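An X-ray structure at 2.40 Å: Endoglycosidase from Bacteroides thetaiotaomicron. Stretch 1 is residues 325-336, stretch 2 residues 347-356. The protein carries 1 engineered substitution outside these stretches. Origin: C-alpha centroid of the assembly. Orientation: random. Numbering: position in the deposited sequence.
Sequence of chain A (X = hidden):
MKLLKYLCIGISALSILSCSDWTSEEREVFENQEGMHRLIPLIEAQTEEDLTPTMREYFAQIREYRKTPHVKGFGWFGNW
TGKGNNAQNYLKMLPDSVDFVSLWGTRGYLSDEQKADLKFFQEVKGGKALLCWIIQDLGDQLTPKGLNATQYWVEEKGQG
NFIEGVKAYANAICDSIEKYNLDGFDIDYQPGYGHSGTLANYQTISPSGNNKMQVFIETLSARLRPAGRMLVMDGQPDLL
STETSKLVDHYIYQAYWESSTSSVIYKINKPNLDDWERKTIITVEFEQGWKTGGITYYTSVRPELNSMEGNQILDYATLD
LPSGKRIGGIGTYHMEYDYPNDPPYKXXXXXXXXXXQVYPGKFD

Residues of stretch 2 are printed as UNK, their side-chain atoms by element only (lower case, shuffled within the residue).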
ATOM      1  N   LYS A 325      -8.444  -8.415 -18.144  1.00 66.07           N
ATOM      2  CA  LYS A 325      -7.309  -8.513 -17.209  1.00 65.63           C
ATOM      3  C   LYS A 325      -7.815  -8.502 -15.774  1.00 65.14           C
ATOM      4  O   LYS A 325      -8.913  -7.973 -15.491  1.00 64.26           O
ATOM      5  CB  LYS A 325      -6.363  -7.334 -17.393  1.00 66.70           C
ATOM      6  CG  LYS A 325      -5.367  -7.561 -18.507  1.00 72.67           C
ATOM      7  CD  LYS A 325      -4.600  -6.330 -18.839  1.00 76.59           C
ATOM      8  CE  LYS A 325      -3.739  -6.505 -20.064  1.00 75.90           C
ATOM      9  NZ  LYS A 325      -3.312  -5.184 -20.561  1.00 76.13           N
ATOM     10  N   ARG A 326      -6.992  -9.061 -14.901  1.00 63.77           N
ATOM     11  CA  ARG A 326      -7.343  -9.279 -13.488  1.00 63.55           C
ATOM     12  C   ARG A 326      -6.761  -8.078 -12.756  1.00 60.60           C
ATOM     13  O   ARG A 326      -5.629  -7.638 -13.108  1.00 61.81           O
ATOM     14  CB  ARG A 326      -6.860 -10.668 -13.042  1.00 65.69           C
ATOM     15  CG  ARG A 326      -6.827 -10.904 -11.540  1.00 63.62           C
ATOM     16  CD  ARG A 326      -8.190 -10.776 -10.882  1.00 64.19           C
ATOM     17  NE  ARG A 326      -9.226 -11.616 -11.459  1.00 61.87           N
ATOM     18  CZ  ARG A 326      -9.301 -12.945 -11.357  1.00 63.52           C
ATOM     19  NH1 ARG A 326      -8.412 -13.652 -10.678  1.00 68.47           N
ATOM     20  NH2 ARG A 326     -10.316 -13.573 -11.909  1.00 62.36           N
ATOM     21  N   ILE A 327      -7.544  -7.537 -11.834  1.00 58.29           N
ATOM     22  CA  ILE A 327      -7.111  -6.438 -10.936  1.00 59.37           C
ATOM     23  C   ILE A 327      -5.735  -6.812 -10.440  1.00 56.99           C
ATOM     24  O   ILE A 327      -5.471  -7.978 -10.365  1.00 62.08           O
ATOM     25  CB  ILE A 327      -8.095  -6.262  -9.777  1.00 62.52           C
ATOM     26  CG1 ILE A 327      -7.893  -4.930  -9.070  1.00 64.32           C
ATOM     27  CG2 ILE A 327      -7.989  -7.429  -8.806  1.00 65.76           C
ATOM     28  CD1 ILE A 327      -8.240  -3.724  -9.880  1.00 65.37           C
ATOM     29  N   GLY A 328      -4.936  -5.833 -10.083  1.00 61.04           N
ATOM     30  CA  GLY A 328      -3.537  -6.024  -9.695  1.00 63.96           C
ATOM     31  C   GLY A 328      -3.414  -6.504  -8.268  1.00 66.76           C
ATOM     32  O   GLY A 328      -2.376  -7.117  -7.969  1.00 65.05           O
ATOM     33  N   GLY A 329      -4.383  -6.150  -7.421  1.00 62.75           N
ATOM     34  CA  GLY A 329      -4.423  -6.604  -6.035  1.00 61.64           C
ATOM     35  C   GLY A 329      -5.586  -6.073  -5.218  1.00 63.34           C
ATOM     36  O   GLY A 329      -6.338  -5.208  -5.671  1.00 69.11           O
ATOM     37  N   ILE A 330      -5.693  -6.585  -3.996  1.00 63.65           N
ATOM     38  CA  ILE A 330      -6.684  -6.146  -2.982  1.00 66.09           C
ATOM     39  C   ILE A 330      -5.946  -5.900  -1.671  1.00 63.11           C
ATOM     40  O   ILE A 330      -4.818  -6.405  -1.525  1.00 65.39           O
ATOM     41  CB  ILE A 330      -7.780  -7.201  -2.808  1.00 68.78           C
ATOM     42  CG1 ILE A 330      -7.187  -8.517  -2.321  1.00 71.69           C
ATOM     43  CG2 ILE A 330      -8.555  -7.395  -4.097  1.00 71.80           C
ATOM     44  CD1 ILE A 330      -7.908  -9.026  -1.134  1.00 82.41           C
ATOM     45  N   GLY A 331      -6.582  -5.143  -0.787  1.00 59.48           N
ATOM     46  CA  GLY A 331      -6.092  -4.832   0.560  1.00 64.75           C
ATOM     47  C   GLY A 331      -7.222  -4.450   1.511  1.00 64.18           C
ATOM     48  O   GLY A 331      -8.368  -4.260   1.093  1.00 62.34           O
ATOM     49  N   THR A 332      -6.881  -4.297   2.778  1.00 67.24           N
ATOM     50  CA  THR A 332      -7.823  -3.970   3.862  1.00 65.91           C
ATOM     51  C   THR A 332      -7.234  -2.806   4.634  1.00 67.05           C
ATOM     52  O   THR A 332      -6.002  -2.753   4.776  1.00 63.23           O
ATOM     53  CB  THR A 332      -7.991  -5.215   4.714  1.00 67.29           C
ATOM     54  OG1 THR A 332      -6.627  -5.587   4.910  1.00 70.91           O
ATOM     55  CG2 THR A 332      -8.779  -6.321   4.042  1.00 66.38           C
ATOM     56  N   TYR A 333      -8.089  -1.865   5.011  1.00 75.54           N
ATOM     57  CA  TYR A 333      -7.755  -0.739   5.919  1.00 77.22           C
ATOM     58  C   TYR A 333      -7.877  -1.267   7.346  1.00 79.25           C
ATOM     59  O   TYR A 333      -8.952  -1.801   7.685  1.00 73.21           O
ATOM     60  CB  TYR A 333      -8.678   0.446   5.628  1.00 75.16           C
ATOM     61  CG  TYR A 333      -8.533   1.625   6.546  1.00 73.88           C
ATOM     62  CD1 TYR A 333      -7.384   2.394   6.559  1.00 74.64           C
ATOM     63  CD2 TYR A 333      -9.568   1.982   7.393  1.00 78.48           C
ATOM     64  CE1 TYR A 333      -7.261   3.488   7.406  1.00 80.88           C
ATOM     65  CE2 TYR A 333      -9.479   3.086   8.224  1.00 83.36           C
ATOM     66  CZ  TYR A 333      -8.319   3.839   8.235  1.00 86.06           C
ATOM     67  OH  TYR A 333      -8.251   4.906   9.085  1.00 96.63           O
ATOM     68  N   HIS A 334      -6.803  -1.123   8.128  1.00 87.70           N
ATOM     69  CA  HIS A 334      -6.655  -1.728   9.475  1.00 92.39           C
ATOM     70  C   HIS A 334      -6.801  -3.235   9.284  1.00 88.30           C
ATOM     71  O   HIS A 334      -7.757  -3.845   9.761  1.00 86.86           O
ATOM     72  CB  HIS A 334      -7.635  -1.071  10.468  1.00 98.70           C
ATOM     73  CG  HIS A 334      -7.097   0.168  11.121  1.00106.78           C
ATOM     74  ND1 HIS A 334      -7.748   1.386  11.054  1.00109.24           N
ATOM     75  CD2 HIS A 334      -5.991   0.381  11.870  1.00105.77           C
ATOM     76  CE1 HIS A 334      -7.056   2.295  11.710  1.00111.34           C
ATOM     77  NE2 HIS A 334      -5.973   1.702  12.213  1.00109.43           N
HETATM   78  N   MSE A 335      -5.866  -3.784   8.495  1.00 80.65           N
HETATM   79  CA  MSE A 335      -5.847  -5.191   8.117  1.00 83.69           C
HETATM   80  C   MSE A 335      -5.838  -6.098   9.349  1.00 87.72           C
HETATM   81  O   MSE A 335      -6.421  -7.179   9.307  1.00 91.17           O
HETATM   82  CB  MSE A 335      -4.638  -5.504   7.227  1.00 78.17           C
HETATM   83  CG  MSE A 335      -3.399  -4.765   7.585  1.00 77.74           C
HETATM   84 SE   MSE A 335      -1.871  -5.339   6.513  1.00 77.34          SE
HETATM   85  CE  MSE A 335      -2.307  -6.889   5.432  1.00 73.58           C
ATOM     86  N   GLU A 336      -5.204  -5.626  10.433  1.00 87.27           N
ATOM     87  CA  GLU A 336      -5.017  -6.402  11.654  1.00 87.25           C
ATOM     88  C   GLU A 336      -6.334  -6.688  12.394  1.00 84.58           C
ATOM     89  O   GLU A 336      -6.332  -7.619  13.192  1.00 85.81           O
ATOM     90  CB  GLU A 336      -4.014  -5.723  12.591  1.00 87.02           C
ATOM     91  CG  GLU A 336      -4.519  -4.448  13.235  1.00 93.08           C
ATOM     92  CD  GLU A 336      -4.248  -3.153  12.479  1.00 97.32           C
ATOM     93  OE1 GLU A 336      -4.323  -2.050  13.118  1.00 98.80           O
ATOM     94  OE2 GLU A 336      -3.972  -3.239  11.255  1.00 90.62           O
ATOM     95  N   UNK A 347     -10.477 -13.200   6.046  1.00 74.75           N
ATOM     96  CA  UNK A 347     -11.045 -12.578   4.829  1.00 73.68           C
ATOM     97  C   UNK A 347      -9.918 -12.320   3.839  1.00 73.68           C
ATOM     98  O   UNK A 347      -9.989 -12.796   2.700  1.00 69.45           O
ATOM     99  c   UNK A 347     -14.114 -12.464   5.563  1.00 76.12           C
ATOM    100  c   UNK A 347     -15.586 -13.857   4.295  1.00 83.13           C
ATOM    101  c   UNK A 347     -13.024 -11.637   5.988  1.00 74.15           C
ATOM    102  c   UNK A 347     -15.056 -12.480   6.614  1.00 75.05           C
ATOM    103  c   UNK A 347     -14.409 -13.150   4.379  1.00 79.83           C
ATOM    104  c   UNK A 347     -11.794 -11.310   5.208  1.00 72.65           C
ATOM    105  n   UNK A 347     -14.561 -11.703   7.620  1.00 75.45           N
ATOM    106  c   UNK A 347     -16.251 -13.187   6.531  1.00 77.35           C
ATOM    107  c   UNK A 347     -16.481 -13.894   5.373  1.00 81.23           C
ATOM    108  c   UNK A 347     -13.333 -11.230   7.247  1.00 76.88           C
ATOM    109  N   UNK A 348      -8.861 -11.657   4.283  1.00 72.22           N
ATOM    110  CA  UNK A 348      -7.692 -11.467   3.401  1.00 71.19           C
ATOM    111  C   UNK A 348      -7.223 -12.821   2.826  1.00 70.57           C
ATOM    112  O   UNK A 348      -7.019 -12.899   1.609  1.00 75.71           O
ATOM    113  c   UNK A 348      -4.375  -9.565   4.169  1.00 78.01           C
ATOM    114  c   UNK A 348      -5.929  -9.281   2.215  1.00 77.64           C
ATOM    115  c   UNK A 348      -5.442 -10.233   3.308  1.00 76.20           C
ATOM    116  c   UNK A 348      -6.598 -10.730   4.173  1.00 72.12           C
ATOM    117  N   UNK A 349      -7.063 -13.867   3.637  1.00 73.79           N
ATOM    118  CA  UNK A 349      -6.493 -15.168   3.173  1.00 71.86           C
ATOM    119  C   UNK A 349      -7.408 -15.819   2.116  1.00 66.37           C
ATOM    120  O   UNK A 349      -6.916 -16.406   1.095  1.00 61.75           O
ATOM    121  n   UNK A 349      -2.500 -16.674   8.574  1.00 83.93           N
ATOM    122  n   UNK A 349      -2.197 -17.350   6.404  1.00 82.85           N
ATOM    123  c   UNK A 349      -5.020 -16.160   5.031  1.00 81.89           C
ATOM    124  c   UNK A 349      -6.379 -16.120   4.359  1.00 74.83           C
ATOM    125  c   UNK A 349      -3.008 -17.004   7.395  1.00 87.06           C
ATOM    126  n   UNK A 349      -4.325 -17.002   7.222  1.00 86.74           N
ATOM    127  c   UNK A 349      -4.987 -17.344   5.982  1.00 84.79           C
ATOM    128  N   UNK A 350      -8.699 -15.789   2.414  1.00 60.05           N
ATOM    129  CA  UNK A 350      -9.740 -16.336   1.539  1.00 63.81           C
ATOM    130  C   UNK A 350      -9.696 -15.556   0.225  1.00 66.03           C
ATOM    131  O   UNK A 350      -9.612 -16.188  -0.847  1.00 69.59           O
ATOM    132  n   UNK A 350     -14.769 -18.948   1.728  1.00 87.82           N
ATOM    133  c   UNK A 350     -11.110 -16.202   2.203  1.00 64.00           C
ATOM    134  c   UNK A 350     -12.161 -17.166   1.672  1.00 65.52           C
ATOM    135  c   UNK A 350     -14.056 -18.275   2.849  1.00 78.30           C
ATOM    136  c   UNK A 350     -13.460 -16.973   2.368  1.00 69.71           C
ATOM    137  N   UNK A 351      -9.746 -14.228   0.316  1.00 66.56           N
ATOM    138  CA  UNK A 351      -9.771 -13.322  -0.851  1.00 63.34           C
ATOM    139  C   UNK A 351      -8.615 -13.709  -1.767  1.00 62.08           C
ATOM    140  O   UNK A 351      -8.893 -14.076  -2.909  1.00 64.61           O
ATOM    141  c   UNK A 351      -9.705 -11.891  -0.414  1.00 64.55           C
ATOM    142  N   UNK A 352      -7.383 -13.761  -1.263  1.00 59.95           N
ATOM    143  CA  UNK A 352      -6.190 -14.085  -2.103  1.00 59.14           C
ATOM    144  C   UNK A 352      -6.244 -15.521  -2.608  1.00 60.47           C
ATOM    145  O   UNK A 352      -5.644 -15.784  -3.640  1.00 68.18           O
ATOM    146  c   UNK A 352      -4.800 -11.460  -2.130  1.00 68.26           C
ATOM    147  c   UNK A 352      -4.832 -12.346  -0.889  1.00 63.60           C
ATOM    148  c   UNK A 352      -3.632 -12.073  -0.027  1.00 63.81           C
ATOM    149  c   UNK A 352      -4.919 -13.806  -1.312  1.00 57.01           C
ATOM    150  N   UNK A 353      -6.966 -16.400  -1.930  1.00 59.17           N
ATOM    151  CA  UNK A 353      -7.122 -17.799  -2.369  1.00 58.94           C
ATOM    152  C   UNK A 353      -8.091 -17.790  -3.552  1.00 60.25           C
ATOM    153  O   UNK A 353      -7.894 -18.525  -4.544  1.00 68.01           O
ATOM    154  c   UNK A 353      -7.226 -20.999  -2.132  1.00 56.15           C
ATOM    155  c   UNK A 353      -9.913 -21.599  -1.968  1.00 59.57           C
ATOM    156  c   UNK A 353      -9.037 -22.526  -2.512  1.00 61.89           C
ATOM    157  c   UNK A 353      -7.592 -18.680  -1.206  1.00 56.68           C
ATOM    158  o   UNK A 353      -9.502 -23.752  -2.900  1.00 66.64           O
ATOM    159  c   UNK A 353      -7.683 -22.236  -2.572  1.00 61.12           C
ATOM    160  c   UNK A 353      -9.446 -20.371  -1.541  1.00 54.49           C
ATOM    161  c   UNK A 353      -8.101 -20.040  -1.641  1.00 54.63           C
ATOM    162  N   UNK A 354      -9.136 -16.970  -3.443  1.00 61.89           N
ATOM    163  CA  UNK A 354     -10.158 -16.780  -4.515  1.00 63.36           C
ATOM    164  C   UNK A 354      -9.465 -16.128  -5.740  1.00 59.82           C
ATOM    165  O   UNK A 354      -9.467 -16.709  -6.808  1.00 57.49           O
ATOM    166  c   UNK A 354     -14.380 -18.763  -2.427  1.00 67.48           C
ATOM    167  c   UNK A 354     -13.082 -18.871  -2.013  1.00 70.42           C
ATOM    168  c   UNK A 354     -12.112 -17.997  -2.488  1.00 72.56           C
ATOM    169  c   UNK A 354     -12.436 -16.998  -3.391  1.00 67.08           C
ATOM    170  c   UNK A 354     -13.755 -16.907  -3.790  1.00 68.37           C
ATOM    171  c   UNK A 354     -11.384 -16.061  -3.931  1.00 60.98           C
ATOM    172  c   UNK A 354     -14.715 -17.791  -3.326  1.00 70.17           C
ATOM    173  N   UNK A 355      -8.724 -15.046  -5.538  1.00 57.28           N
ATOM    174  CA  UNK A 355      -8.042 -14.301  -6.605  1.00 60.26           C
ATOM    175  C   UNK A 355      -6.977 -15.090  -7.343  1.00 58.65           C
ATOM    176  O   UNK A 355      -6.825 -14.864  -8.558  1.00 64.95           O
ATOM    177  N   UNK A 356      -6.271 -15.982  -6.656  1.00 63.28           N
ATOM    178  CA  UNK A 356      -5.046 -16.645  -7.170  1.00 61.21           C
ATOM    179  C   UNK A 356      -5.283 -18.135  -7.441  1.00 63.58           C
ATOM    180  O   UNK A 356      -4.481 -18.689  -8.167  1.00 65.84           O
ATOM    181  o   UNK A 356      -2.895 -14.527  -7.265  1.00 70.91           O
ATOM    182  n   UNK A 356      -3.751 -14.177  -5.229  1.00 60.92           N
ATOM    183  c   UNK A 356      -3.883 -16.399  -6.219  1.00 59.82           C
ATOM    184  c   UNK A 356      -3.453 -14.953  -6.264  1.00 64.82           C
TER

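Position 347 carries one carbon leading into fused five- and six-membered rings that hold eight carbons and one nitrogen, an indole. Its CA-to-CB bond points toward stretch 1, but the side chain then leads away: CB lies 5.9 Å from Thr332 CG2, and the rings lie farther off. This is Trp347, a large buried ring system whose NE1 is hydrogen-bonded elsewhere in the structure.

Position 348 has four carbons, forked at the second. The two branch ends reach Ile330, Met335 and, more loosely, Thr332. This is Leu348: CD1 lies 3.9 Å from Ile330 CD1, and CD2 lies 3.6 Å from the selenomethionine Met335 CE. A forked apolar chain can meet neighbours on different sides at once.

Position 349 shows three carbons, a nitrogen, then a carbon bearing two more nitrogens, a guanidinium. It is out of reach of stretch 1 and exposed, which suits the charge of Arg349. At position 350, four carbons in a row end in nitrogen, again out of reach; this is Lys350, whose long chain can carry an amine away from the helix.

Position 351 has a single side-chain carbon, CB, pointing toward the strand and 3.5 Å from Ile330 CD1. This is Ala351, and its small methyl lets the isoleucine pack close to the helix.

Position 352 again has four carbons forked at the second, and a branch end meets Ile330. This is Leu352, with CD2 3.8 Å from Ile330 CG1; the chain is long enough to bring a methyl against the isoleucine although its CA-to-CB bond points sideways.

Position 353 is one carbon and a six-carbon ring bearing an oxygen, out of reach of stretch 1. This is Tyr353, whose polar hydroxyl suits an exposed place on the helix; it touches a crystal neighbour. Position 354 has the same ring without oxygen, and its end leads away from stretch 1. This is Phe354; its buried setting suits a ring with no polar atom, though it takes almost no part in this contact.

Position 355 has no side-chain atoms and is therefore Gly355. With no side chain, its bare backbone is what Arg326 covers: O lies 2.9 Å from Arg326 NH1, near the guanidinium plane, but the angle is too poor for a hydrogen bond.

Position 356 has two carbons, the second carrying one oxygen and one nitrogen, an amide. In Asn356, ND2 donates to Leu352 O at 2.9 Å, turning the side chain back onto its own helix.

The contact works by apolar packing, without cross-stretch hydrogen bonds. Strand and helix run nearly antiparallel, at 171°, with axes 9.4 Å apart at closest approach. Ile330 is the hub, touching Leu348, Ala351 and Leu352, while Met335 extends the packing at Leu348 and Arg326 meets the helix at Gly355.

Stretch 2 347-356: WLRKALYFGN
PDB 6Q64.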